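Local coordinates for endoglucanase (Clostridium thermocellum, PDB 2E4T), which is an endoglucanase and xyloglucanase, of which this family 44 glycoside hydrolase module probably cleaves internal beta-1,4 bonds of the glucan backbone, at residues Phe57-Ser62 with His66-Tyr71. Numbering follows the deposited sequence.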
# COMPACT_ATOMS: atom_id res chain seq x y z
N PHE A 57 -8.83 22.39 7.43
CA PHE A 57 -7.61 22.58 8.18
C PHE A 57 -7.08 21.22 8.64
O PHE A 57 -7.81 20.22 8.74
CB PHE A 57 -7.85 23.50 9.38
CG PHE A 57 -8.32 24.87 8.97
CD1 PHE A 57 -7.63 25.62 8.04
CD2 PHE A 57 -9.44 25.47 9.58
CE1 PHE A 57 -8.04 26.90 7.69
CE2 PHE A 57 -9.88 26.73 9.24
CZ PHE A 57 -9.17 27.44 8.29
N SER A 58 -5.78 21.20 8.97
CA SER A 58 -5.15 19.99 9.46
C SER A 58 -3.90 20.41 10.25
O SER A 58 -3.52 21.59 10.24
CB SER A 58 -4.74 19.04 8.31
OG SER A 58 -3.77 19.64 7.46
N ASN A 59 -3.27 19.42 10.91
CA ASN A 59 -2.16 19.71 11.81
C ASN A 59 -0.96 18.85 11.44
O ASN A 59 -1.05 17.64 11.21
CB ASN A 59 -2.60 19.47 13.27
CG ASN A 59 -1.61 20.08 14.26
OD1 ASN A 59 -0.55 19.49 14.53
ND2 ASN A 59 -1.91 21.29 14.75
N ALA A 60 0.20 19.51 11.40
CA ALA A 60 1.46 18.85 11.03
C ALA A 60 1.96 17.90 12.11
O ALA A 60 2.83 17.03 11.81
CB ALA A 60 2.53 19.90 10.81
N GLY A 61 1.52 18.08 13.34
CA GLY A 61 2.11 17.30 14.44
C GLY A 61 3.61 17.53 14.50
O GLY A 61 4.14 18.62 14.21
N SER A 62 4.32 16.46 14.85
CA SER A 62 5.75 16.49 14.95
C SER A 62 6.48 16.78 13.64
O SER A 62 7.69 17.08 13.64
CB SER A 62 6.24 15.19 15.54
OG SER A 62 5.90 14.07 14.67
N HIS A 66 3.69 21.25 15.31
CA HIS A 66 2.28 21.14 15.68
C HIS A 66 1.46 22.27 15.07
O HIS A 66 0.46 22.73 15.65
CB HIS A 66 2.06 21.02 17.19
CG HIS A 66 3.01 20.05 17.78
ND1 HIS A 66 2.82 18.68 17.68
CD2 HIS A 66 4.18 20.27 18.44
CE1 HIS A 66 3.89 18.12 18.23
NE2 HIS A 66 4.72 19.05 18.70
N TYR A 67 1.79 22.67 13.84
CA TYR A 67 1.05 23.74 13.16
C TYR A 67 -0.29 23.25 12.63
O TYR A 67 -0.34 22.23 11.90
CB TYR A 67 1.80 24.28 11.92
CG TYR A 67 2.70 25.46 12.20
CD1 TYR A 67 3.55 25.53 13.32
CD2 TYR A 67 2.71 26.53 11.35
CE1 TYR A 67 4.42 26.61 13.49
CE2 TYR A 67 3.56 27.64 11.54
CZ TYR A 67 4.39 27.68 12.64
OH TYR A 67 5.26 28.72 12.85
N SER A 68 -1.35 24.01 12.91
CA SER A 68 -2.61 23.87 12.20
C SER A 68 -2.64 24.91 11.08
O SER A 68 -2.40 26.11 11.34
CB SER A 68 -3.80 24.14 13.11
OG SER A 68 -4.08 22.97 13.90
N ASP A 69 -2.92 24.47 9.84
CA ASP A 69 -2.80 25.37 8.71
C ASP A 69 -3.52 24.78 7.49
O ASP A 69 -4.30 23.80 7.60
CB ASP A 69 -1.30 25.58 8.43
CG ASP A 69 -0.62 24.24 8.06
OD1 ASP A 69 -1.29 23.36 7.55
OD2 ASP A 69 0.59 24.02 8.37
N THR A 70 -3.35 25.45 6.35
CA THR A 70 -3.98 25.09 5.09
C THR A 70 -3.09 24.16 4.22
O THR A 70 -3.36 24.02 3.02
CB THR A 70 -4.31 26.35 4.28
OG1 THR A 70 -3.12 27.16 4.18
CG2 THR A 70 -5.38 27.18 4.97
N TYR A 71 -2.12 23.47 4.83
CA TYR A 71 -1.20 22.66 4.03
C TYR A 71 -1.89 21.71 3.08
O TYR A 71 -1.46 21.56 1.92
CB TYR A 71 -0.27 21.86 4.97
CG TYR A 71 0.61 20.86 4.21
CD1 TYR A 71 1.78 21.29 3.59
CD2 TYR A 71 0.26 19.53 4.07
CE1 TYR A 71 2.56 20.38 2.85
CE2 TYR A 71 1.05 18.61 3.38
CZ TYR A 71 2.20 19.03 2.80
OH TYR A 71 3.00 18.15 2.10
O HOH W 1 -4.86 21.67 5.79
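A short beta hairpin in the TIM-barrel part of the family 44 module joins S58 and N59 to Y67-D69. Its antiparallel register rests on S58 and D69, a hydrogen-bonded pair: D69 N reaches S58 O at 3.0 Å, and S58 N returns a longer bond of 3.3 Å to D69 O. N59 and S68 form the next, non-hydrogen-bonded pair, with CA atoms 4.2 Å apart. Toward the turn, A60 N bonds to Y67 O, and H66 N meets G61 O at 2.9 Å from above the carbonyl plane.

The N59 amide supplies the side-chain link. With CG anti to the backbone N, chi1 -166° swings the amide toward the neighbouring strand, where ND2 divides its two bonds between S68 OG, 2.9 Å away and in the amide plane (N-H...O 163°), and H66 O, also at 2.9 Å but approached from above the peptide plane (150°). OD1 accepts from G61 N at 2.8 Å, an Asx turn. Three bonds thus fix the amide's rotation and tie the start of the turn to the facing strand. G61 O lies over one face of the H66 ring, offset toward its rim. At the other end, T70 CG2 packs against the F57 ring edge, 3.8 Å from CE1, and a water joins S58 OG to D69 O. D69 OD1 accepts from Y71 N, a second Asx turn at the entry to helix 71-75.

R47 NH1 hydrogen-bonds S58 OG and forms a salt bridge with D69 OD1, bridging both side chains of the hydrogen-bonded pair. On the face carrying N59 and S68, S116 of strand 114-116 bonds to S68 OG and touches N59; strand 67-69 lies between strands 58-59 and 121-122 in a three-stranded antiparallel sheet, separate from the parallel barrel strands.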